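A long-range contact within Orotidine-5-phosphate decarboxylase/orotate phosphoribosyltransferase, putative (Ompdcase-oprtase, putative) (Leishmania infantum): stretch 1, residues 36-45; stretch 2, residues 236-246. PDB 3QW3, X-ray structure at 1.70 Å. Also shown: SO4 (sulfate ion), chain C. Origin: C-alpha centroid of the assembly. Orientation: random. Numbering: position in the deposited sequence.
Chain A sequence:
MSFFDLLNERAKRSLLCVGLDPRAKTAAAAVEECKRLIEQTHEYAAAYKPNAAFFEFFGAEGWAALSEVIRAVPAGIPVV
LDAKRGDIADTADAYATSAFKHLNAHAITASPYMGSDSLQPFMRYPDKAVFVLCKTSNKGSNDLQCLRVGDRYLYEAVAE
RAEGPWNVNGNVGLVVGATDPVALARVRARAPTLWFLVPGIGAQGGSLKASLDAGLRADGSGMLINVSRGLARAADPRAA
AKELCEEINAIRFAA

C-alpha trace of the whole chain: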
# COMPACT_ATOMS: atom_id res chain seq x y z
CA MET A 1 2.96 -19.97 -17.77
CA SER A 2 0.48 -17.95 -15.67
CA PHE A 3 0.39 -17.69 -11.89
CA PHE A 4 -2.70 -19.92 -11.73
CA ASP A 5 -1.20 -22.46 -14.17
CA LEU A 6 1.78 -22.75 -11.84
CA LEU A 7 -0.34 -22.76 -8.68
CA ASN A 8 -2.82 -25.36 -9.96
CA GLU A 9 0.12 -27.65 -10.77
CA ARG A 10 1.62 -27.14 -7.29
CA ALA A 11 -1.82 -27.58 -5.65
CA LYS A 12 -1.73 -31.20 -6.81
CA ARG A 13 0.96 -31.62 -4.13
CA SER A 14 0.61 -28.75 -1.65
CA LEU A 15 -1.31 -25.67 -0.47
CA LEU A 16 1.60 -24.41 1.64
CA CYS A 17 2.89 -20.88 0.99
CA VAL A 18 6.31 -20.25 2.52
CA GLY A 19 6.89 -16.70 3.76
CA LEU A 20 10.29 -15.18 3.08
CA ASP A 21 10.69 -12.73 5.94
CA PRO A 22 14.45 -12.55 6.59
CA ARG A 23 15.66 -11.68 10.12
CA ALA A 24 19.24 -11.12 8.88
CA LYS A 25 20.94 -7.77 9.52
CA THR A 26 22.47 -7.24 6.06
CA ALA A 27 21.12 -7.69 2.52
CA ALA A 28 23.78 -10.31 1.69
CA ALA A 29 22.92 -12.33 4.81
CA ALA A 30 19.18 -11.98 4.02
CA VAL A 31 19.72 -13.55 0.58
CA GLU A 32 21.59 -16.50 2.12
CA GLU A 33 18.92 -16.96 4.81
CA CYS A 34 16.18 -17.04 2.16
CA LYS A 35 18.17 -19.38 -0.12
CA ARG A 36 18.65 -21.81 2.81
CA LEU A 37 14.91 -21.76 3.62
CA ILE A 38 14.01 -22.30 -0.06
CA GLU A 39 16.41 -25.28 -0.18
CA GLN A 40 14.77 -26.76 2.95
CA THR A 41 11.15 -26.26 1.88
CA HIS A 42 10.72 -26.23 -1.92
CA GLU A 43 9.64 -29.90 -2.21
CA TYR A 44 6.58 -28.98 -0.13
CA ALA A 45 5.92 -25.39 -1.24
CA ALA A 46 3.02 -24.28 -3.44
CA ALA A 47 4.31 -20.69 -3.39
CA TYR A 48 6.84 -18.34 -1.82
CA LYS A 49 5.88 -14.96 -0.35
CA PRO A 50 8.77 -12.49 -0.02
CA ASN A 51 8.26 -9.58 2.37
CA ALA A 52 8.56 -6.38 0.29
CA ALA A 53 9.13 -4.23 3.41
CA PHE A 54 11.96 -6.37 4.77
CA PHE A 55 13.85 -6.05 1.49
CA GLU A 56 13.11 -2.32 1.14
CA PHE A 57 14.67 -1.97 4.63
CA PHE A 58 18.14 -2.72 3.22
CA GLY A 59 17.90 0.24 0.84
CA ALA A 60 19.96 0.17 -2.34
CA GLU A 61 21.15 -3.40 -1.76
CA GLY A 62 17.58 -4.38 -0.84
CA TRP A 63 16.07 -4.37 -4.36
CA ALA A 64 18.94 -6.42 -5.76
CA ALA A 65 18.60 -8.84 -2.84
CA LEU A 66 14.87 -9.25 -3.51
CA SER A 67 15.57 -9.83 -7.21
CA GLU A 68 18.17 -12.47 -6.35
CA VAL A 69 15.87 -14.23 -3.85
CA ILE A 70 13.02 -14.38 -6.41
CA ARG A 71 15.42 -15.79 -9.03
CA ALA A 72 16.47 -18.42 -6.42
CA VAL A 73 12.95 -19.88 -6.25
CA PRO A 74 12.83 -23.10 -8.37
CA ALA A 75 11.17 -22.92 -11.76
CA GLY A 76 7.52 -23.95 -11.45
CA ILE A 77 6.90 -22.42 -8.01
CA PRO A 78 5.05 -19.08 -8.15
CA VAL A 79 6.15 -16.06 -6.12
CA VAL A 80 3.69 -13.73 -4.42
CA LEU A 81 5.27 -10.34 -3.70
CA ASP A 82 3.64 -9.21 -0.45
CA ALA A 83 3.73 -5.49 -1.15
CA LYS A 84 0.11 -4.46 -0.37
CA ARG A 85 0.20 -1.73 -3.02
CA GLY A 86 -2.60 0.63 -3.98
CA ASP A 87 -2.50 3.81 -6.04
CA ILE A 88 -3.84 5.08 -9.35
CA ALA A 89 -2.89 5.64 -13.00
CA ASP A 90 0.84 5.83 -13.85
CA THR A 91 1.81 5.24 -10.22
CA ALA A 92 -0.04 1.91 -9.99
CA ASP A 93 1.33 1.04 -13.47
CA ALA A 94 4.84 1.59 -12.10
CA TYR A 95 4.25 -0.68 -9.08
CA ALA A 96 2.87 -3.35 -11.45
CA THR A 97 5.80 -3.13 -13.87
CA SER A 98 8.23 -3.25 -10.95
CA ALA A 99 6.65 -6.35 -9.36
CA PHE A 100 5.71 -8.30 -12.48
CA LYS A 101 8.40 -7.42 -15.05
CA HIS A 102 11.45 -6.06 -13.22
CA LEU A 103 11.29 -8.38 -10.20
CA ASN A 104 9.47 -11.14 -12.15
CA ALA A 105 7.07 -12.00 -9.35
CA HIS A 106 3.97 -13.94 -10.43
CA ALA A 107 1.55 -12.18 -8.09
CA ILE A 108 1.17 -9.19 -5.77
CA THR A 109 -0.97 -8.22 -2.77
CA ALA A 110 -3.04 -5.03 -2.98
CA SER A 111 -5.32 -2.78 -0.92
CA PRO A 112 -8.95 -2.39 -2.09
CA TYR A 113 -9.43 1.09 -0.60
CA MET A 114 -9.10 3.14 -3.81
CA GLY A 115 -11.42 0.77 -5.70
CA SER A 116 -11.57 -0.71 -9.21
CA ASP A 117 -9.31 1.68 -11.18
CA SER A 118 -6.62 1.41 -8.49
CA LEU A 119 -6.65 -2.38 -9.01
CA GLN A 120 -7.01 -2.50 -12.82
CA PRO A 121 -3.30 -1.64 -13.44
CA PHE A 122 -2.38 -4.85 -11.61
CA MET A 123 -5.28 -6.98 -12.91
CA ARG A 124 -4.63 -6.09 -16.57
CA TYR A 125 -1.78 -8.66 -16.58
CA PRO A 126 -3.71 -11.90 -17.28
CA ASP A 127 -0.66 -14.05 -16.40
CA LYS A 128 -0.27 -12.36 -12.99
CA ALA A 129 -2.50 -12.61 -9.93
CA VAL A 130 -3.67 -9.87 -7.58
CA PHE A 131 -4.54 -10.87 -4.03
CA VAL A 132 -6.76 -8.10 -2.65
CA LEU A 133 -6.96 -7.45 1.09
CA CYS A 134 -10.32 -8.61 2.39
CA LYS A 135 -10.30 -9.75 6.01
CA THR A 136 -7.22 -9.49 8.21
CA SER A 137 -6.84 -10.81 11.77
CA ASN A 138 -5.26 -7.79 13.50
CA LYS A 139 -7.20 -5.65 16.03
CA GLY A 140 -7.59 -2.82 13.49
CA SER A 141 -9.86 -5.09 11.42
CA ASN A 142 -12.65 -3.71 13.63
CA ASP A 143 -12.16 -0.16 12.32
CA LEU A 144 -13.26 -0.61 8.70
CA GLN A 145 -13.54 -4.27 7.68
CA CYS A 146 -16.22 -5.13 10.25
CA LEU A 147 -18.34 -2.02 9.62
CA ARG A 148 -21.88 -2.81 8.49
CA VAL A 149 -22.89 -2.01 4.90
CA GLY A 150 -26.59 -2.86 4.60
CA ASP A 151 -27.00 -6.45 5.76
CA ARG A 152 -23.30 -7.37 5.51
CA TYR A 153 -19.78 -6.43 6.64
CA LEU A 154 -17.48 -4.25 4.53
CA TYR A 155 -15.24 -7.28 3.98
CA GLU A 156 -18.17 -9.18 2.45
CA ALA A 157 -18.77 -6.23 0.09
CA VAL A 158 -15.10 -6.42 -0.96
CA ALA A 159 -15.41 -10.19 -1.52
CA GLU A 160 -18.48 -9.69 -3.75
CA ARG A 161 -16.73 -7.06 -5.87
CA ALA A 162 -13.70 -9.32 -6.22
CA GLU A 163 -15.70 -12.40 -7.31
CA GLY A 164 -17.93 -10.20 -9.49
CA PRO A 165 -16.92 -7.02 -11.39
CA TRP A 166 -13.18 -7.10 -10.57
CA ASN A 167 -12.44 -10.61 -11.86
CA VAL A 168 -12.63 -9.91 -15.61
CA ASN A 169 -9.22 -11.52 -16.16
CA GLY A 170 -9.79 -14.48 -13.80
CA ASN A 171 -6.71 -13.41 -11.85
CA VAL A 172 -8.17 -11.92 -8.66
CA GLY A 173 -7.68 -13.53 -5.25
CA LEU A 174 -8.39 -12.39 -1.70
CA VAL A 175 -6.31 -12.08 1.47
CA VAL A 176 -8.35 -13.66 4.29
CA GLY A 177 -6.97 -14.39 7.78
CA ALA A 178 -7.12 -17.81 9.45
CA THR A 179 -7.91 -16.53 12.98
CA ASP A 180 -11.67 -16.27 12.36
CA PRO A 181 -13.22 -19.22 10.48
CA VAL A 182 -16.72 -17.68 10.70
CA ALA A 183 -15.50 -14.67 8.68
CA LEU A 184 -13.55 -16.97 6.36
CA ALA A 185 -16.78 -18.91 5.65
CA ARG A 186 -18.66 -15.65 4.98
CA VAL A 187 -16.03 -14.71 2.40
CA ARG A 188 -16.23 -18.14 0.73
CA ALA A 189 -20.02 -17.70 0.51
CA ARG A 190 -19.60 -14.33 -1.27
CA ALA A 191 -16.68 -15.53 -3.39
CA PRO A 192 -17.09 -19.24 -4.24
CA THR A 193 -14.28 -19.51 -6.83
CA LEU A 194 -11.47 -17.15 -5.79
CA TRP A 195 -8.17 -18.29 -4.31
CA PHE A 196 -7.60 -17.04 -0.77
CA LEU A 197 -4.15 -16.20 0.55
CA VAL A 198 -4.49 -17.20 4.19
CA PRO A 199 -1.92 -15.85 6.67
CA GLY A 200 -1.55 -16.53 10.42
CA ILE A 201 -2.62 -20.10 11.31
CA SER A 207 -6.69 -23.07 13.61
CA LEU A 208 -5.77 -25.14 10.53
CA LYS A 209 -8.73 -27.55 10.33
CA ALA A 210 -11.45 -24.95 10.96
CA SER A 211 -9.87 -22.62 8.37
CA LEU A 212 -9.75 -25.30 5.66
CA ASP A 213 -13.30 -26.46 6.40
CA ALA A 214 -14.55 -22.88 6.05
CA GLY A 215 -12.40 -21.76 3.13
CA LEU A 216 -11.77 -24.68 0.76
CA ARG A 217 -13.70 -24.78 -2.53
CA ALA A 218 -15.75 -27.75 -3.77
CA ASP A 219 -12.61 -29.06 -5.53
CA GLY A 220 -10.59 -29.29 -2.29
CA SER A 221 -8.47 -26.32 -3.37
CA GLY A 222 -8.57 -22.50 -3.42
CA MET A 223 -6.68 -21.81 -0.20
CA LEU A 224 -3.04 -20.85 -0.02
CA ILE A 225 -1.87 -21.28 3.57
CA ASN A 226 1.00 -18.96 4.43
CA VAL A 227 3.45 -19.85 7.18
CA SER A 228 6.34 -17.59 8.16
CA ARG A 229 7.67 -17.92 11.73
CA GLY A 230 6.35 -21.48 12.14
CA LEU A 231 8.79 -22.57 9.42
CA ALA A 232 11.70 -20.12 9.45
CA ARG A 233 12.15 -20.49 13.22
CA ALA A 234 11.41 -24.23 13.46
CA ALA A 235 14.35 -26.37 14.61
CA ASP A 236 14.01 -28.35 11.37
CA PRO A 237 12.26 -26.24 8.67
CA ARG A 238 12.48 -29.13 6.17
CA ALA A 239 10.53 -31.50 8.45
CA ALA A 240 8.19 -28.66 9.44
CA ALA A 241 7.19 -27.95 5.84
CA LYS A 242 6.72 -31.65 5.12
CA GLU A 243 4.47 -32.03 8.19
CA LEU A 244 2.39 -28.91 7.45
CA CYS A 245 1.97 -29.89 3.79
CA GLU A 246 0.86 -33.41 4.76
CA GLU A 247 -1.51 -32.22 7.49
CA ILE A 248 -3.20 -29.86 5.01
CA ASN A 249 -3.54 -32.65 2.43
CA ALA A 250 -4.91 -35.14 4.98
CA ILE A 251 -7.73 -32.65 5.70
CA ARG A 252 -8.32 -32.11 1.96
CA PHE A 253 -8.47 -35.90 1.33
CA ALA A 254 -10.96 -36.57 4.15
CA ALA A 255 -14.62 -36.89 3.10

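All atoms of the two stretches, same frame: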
# COMPACT_ATOMS: atom_id res chain seq x y z
N ARG A 36 18.66 -20.65 1.90
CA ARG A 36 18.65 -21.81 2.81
C ARG A 36 17.23 -22.31 3.08
O ARG A 36 16.97 -23.51 3.03
CB ARG A 36 19.36 -21.47 4.13
CG ARG A 36 19.47 -22.63 5.12
CD ARG A 36 20.23 -22.18 6.38
NE ARG A 36 20.58 -23.31 7.24
N LEU A 37 16.30 -21.39 3.36
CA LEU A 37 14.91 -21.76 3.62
C LEU A 37 14.23 -22.34 2.37
O LEU A 37 13.45 -23.29 2.47
CB LEU A 37 14.10 -20.58 4.17
CG LEU A 37 12.71 -20.90 4.72
CD1 LEU A 37 12.75 -21.91 5.87
CD2 LEU A 37 12.01 -19.62 5.18
N ILE A 38 14.54 -21.78 1.20
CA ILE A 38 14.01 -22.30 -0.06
C ILE A 38 14.51 -23.73 -0.28
O ILE A 38 13.72 -24.62 -0.62
CB ILE A 38 14.40 -21.41 -1.27
CG1 ILE A 38 13.66 -20.07 -1.21
CG2 ILE A 38 14.06 -22.11 -2.59
CD1 ILE A 38 14.29 -18.98 -2.07
N GLU A 39 15.80 -23.94 -0.05
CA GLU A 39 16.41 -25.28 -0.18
C GLU A 39 15.73 -26.30 0.74
O GLU A 39 15.51 -27.44 0.34
CB GLU A 39 17.92 -25.21 0.09
N GLN A 40 15.40 -25.87 1.95
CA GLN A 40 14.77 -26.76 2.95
C GLN A 40 13.30 -27.09 2.67
O GLN A 40 12.81 -28.14 3.08
CB GLN A 40 14.90 -26.16 4.35
CG GLN A 40 16.32 -26.11 4.88
CD GLN A 40 16.46 -25.21 6.10
OE1 GLN A 40 15.75 -24.21 6.23
NE2 GLN A 40 17.38 -25.56 6.98
N THR A 41 12.61 -26.20 1.95
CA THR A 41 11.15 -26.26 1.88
C THR A 41 10.52 -26.46 0.50
O THR A 41 9.34 -26.76 0.41
CB THR A 41 10.50 -24.99 2.50
OG1 THR A 41 10.93 -23.83 1.76
CG2 THR A 41 10.88 -24.84 3.98
N HIS A 42 11.30 -26.29 -0.57
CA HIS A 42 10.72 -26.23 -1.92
C HIS A 42 9.94 -27.49 -2.35
O HIS A 42 8.97 -27.38 -3.10
CB HIS A 42 11.75 -25.84 -2.98
CG HIS A 42 12.78 -26.90 -3.25
ND1 HIS A 42 12.65 -27.81 -4.27
CD2 HIS A 42 13.94 -27.19 -2.62
CE1 HIS A 42 13.69 -28.62 -4.27
NE2 HIS A 42 14.49 -28.27 -3.28
N GLU A 43 10.35 -28.66 -1.87
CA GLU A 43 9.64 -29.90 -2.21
C GLU A 43 8.19 -29.87 -1.75
O GLU A 43 7.33 -30.54 -2.32
CB GLU A 43 10.36 -31.12 -1.63
N TYR A 44 7.90 -29.04 -0.73
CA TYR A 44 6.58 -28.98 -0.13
C TYR A 44 5.88 -27.63 -0.26
O TYR A 44 4.84 -27.41 0.34
CB TYR A 44 6.66 -29.42 1.34
CG TYR A 44 7.19 -30.82 1.46
CD1 TYR A 44 6.37 -31.92 1.22
CD2 TYR A 44 8.54 -31.06 1.77
CE1 TYR A 44 6.86 -33.21 1.30
CE2 TYR A 44 9.04 -32.35 1.85
CZ TYR A 44 8.19 -33.42 1.62
OH TYR A 44 8.66 -34.71 1.69
N ALA A 45 6.45 -26.75 -1.09
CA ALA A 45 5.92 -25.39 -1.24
C ALA A 45 5.07 -25.23 -2.49
O ALA A 45 5.49 -25.60 -3.59
CB ALA A 45 7.06 -24.38 -1.24
N ASP A 236 13.79 -27.67 12.64
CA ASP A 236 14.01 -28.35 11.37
C ASP A 236 12.95 -27.88 10.36
O ASP A 236 11.89 -28.50 10.26
CB ASP A 236 13.94 -29.87 11.58
CG ASP A 236 14.29 -30.67 10.32
OD1 ASP A 236 14.41 -30.10 9.22
OD2 ASP A 236 14.45 -31.90 10.45
N PRO A 237 13.24 -26.79 9.62
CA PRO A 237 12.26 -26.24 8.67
C PRO A 237 11.86 -27.24 7.58
O PRO A 237 10.71 -27.21 7.12
CB PRO A 237 12.99 -25.04 8.06
CG PRO A 237 13.96 -24.63 9.12
CD PRO A 237 14.44 -25.93 9.70
N ARG A 238 12.78 -28.10 7.17
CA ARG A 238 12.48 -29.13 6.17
C ARG A 238 11.37 -30.07 6.66
O ARG A 238 10.37 -30.27 5.96
CB ARG A 238 13.75 -29.92 5.80
CG ARG A 238 13.52 -31.03 4.78
CD ARG A 238 14.84 -31.59 4.25
NE ARG A 238 15.07 -31.23 2.85
CZ ARG A 238 16.06 -30.45 2.41
NH1 ARG A 238 16.93 -29.93 3.26
NH2 ARG A 238 16.17 -30.20 1.12
N ALA A 239 11.53 -30.61 7.87
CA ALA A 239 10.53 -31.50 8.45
C ALA A 239 9.23 -30.77 8.76
O ALA A 239 8.15 -31.35 8.64
CB ALA A 239 11.08 -32.17 9.72
N ALA A 240 9.35 -29.50 9.14
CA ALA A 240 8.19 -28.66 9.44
C ALA A 240 7.31 -28.46 8.21
O ALA A 240 6.09 -28.54 8.30
CB ALA A 240 8.64 -27.31 10.00
N ALA A 241 7.93 -28.19 7.07
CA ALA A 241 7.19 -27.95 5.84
C ALA A 241 6.53 -29.23 5.37
O ALA A 241 5.37 -29.22 4.95
CB ALA A 241 8.11 -27.37 4.76
N LYS A 242 7.26 -30.34 5.46
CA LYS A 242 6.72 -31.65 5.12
C LYS A 242 5.47 -31.94 5.96
O LYS A 242 4.43 -32.29 5.41
CB LYS A 242 7.78 -32.74 5.31
CG LYS A 242 7.32 -34.15 4.91
CD LYS A 242 8.46 -35.16 5.04
CE LYS A 242 8.10 -36.51 4.42
NZ LYS A 242 7.04 -37.24 5.19
N GLU A 243 5.58 -31.76 7.28
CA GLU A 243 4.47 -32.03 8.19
C GLU A 243 3.25 -31.15 7.92
O GLU A 243 2.12 -31.64 7.88
CB GLU A 243 4.91 -31.91 9.65
CG GLU A 243 3.78 -32.07 10.68
CD GLU A 243 4.29 -32.19 12.11
OE1 GLU A 243 3.50 -31.92 13.04
OE2 GLU A 243 5.47 -32.55 12.30
N LEU A 244 3.48 -29.85 7.73
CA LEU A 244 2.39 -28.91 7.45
C LEU A 244 1.71 -29.23 6.13
O LEU A 244 0.48 -29.24 6.06
CB LEU A 244 2.91 -27.47 7.42
CG LEU A 244 3.23 -26.75 8.73
CD1 LEU A 244 4.06 -25.51 8.43
CD2 LEU A 244 1.97 -26.38 9.50
N CYS A 245 2.50 -29.49 5.09
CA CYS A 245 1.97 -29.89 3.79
C CYS A 245 1.08 -31.13 3.91
O CYS A 245 -0.04 -31.17 3.38
CB CYS A 245 3.10 -30.14 2.80
SG CYS A 245 2.55 -30.66 1.15
N GLU A 246 1.59 -32.14 4.61
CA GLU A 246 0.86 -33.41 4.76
C GLU A 246 -0.40 -33.28 5.59
O GLU A 246 -1.42 -33.91 5.28
CB GLU A 246 1.79 -34.49 5.33
CG GLU A 246 2.89 -34.90 4.37
CD GLU A 246 3.93 -35.81 5.00
OE1 GLU A 246 3.85 -36.09 6.22
OE2 GLU A 246 4.83 -36.24 4.27
S SO4 C . 18.68 -29.30 5.75
O1 SO4 C . 17.28 -29.68 5.94
O2 SO4 C . 19.48 -30.51 5.52
O3 SO4 C . 18.80 -28.42 4.59
O4 SO4 C . 19.15 -28.61 6.94

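Two helical segments almost two hundred residues apart in sequence meet here by packing rather than by polar bonding: no hydrogen bond crosses between the modelled atoms, yet 539 Å² is buried. The axes of helices 36-41 and 237-246 approach to 8.5 Å and cross at -48°. Backbones come closest near Gln40 and Arg238, whose CA atoms lie 4.6 Å apart, and four residues later in each stretch, Tyr44 comes level with Lys242.

Tyr44 covers the most surface. Its CA-to-CB bond points toward the second helix, and its ring lies flat against the backbone there: Lys242 CA sits 3.8 Å from the Tyr44 ring centroid, 9° off the normal, a CH-pi contact. Two small residues also lie against Tyr44: Ala241 CB is 4.2 Å from Tyr44 CB, Cys245 CB is 3.9 Å from Tyr44 CB, and Cys245 SG lies at the ring edge. The lysine amine is engaged within its own helix, where Lys242 NZ forms a salt bridge with Glu246 OE2 at 2.6 Å, while its aliphatic stem serves the aromatic face.

Gln40 covers the next largest area and uses both backbone and side chain. Gln40 O receives a CA-H...O contact from Arg238 CA at 3.3 Å and also lies over one face of the Arg238 guanidinium; Gln40 OE1 lies 3.4 Å from Pro237 CB, a contact and not a hydrogen bond. The guanidinium reaches back along the first helix, but Arg238 NH2, 2.9 Å from Glu39 O, has too poor an angle for a hydrogen bond. Arg238 NH1 instead gives a weak one to sulfate O1 at 2.7 Å, the ion probably coming from the crystallisation liquor.

Pro237 opens the second helix with an apolar surface, its CB 3.8 Å from Leu37 CD1. Further along, Thr41 CG2 meets Ala241 CB at 3.8 Å; its hydroxyl bonds back to its own helix, Thr41 OG1 to Leu37 O at 2.7 Å, leaving the methyl for the interface.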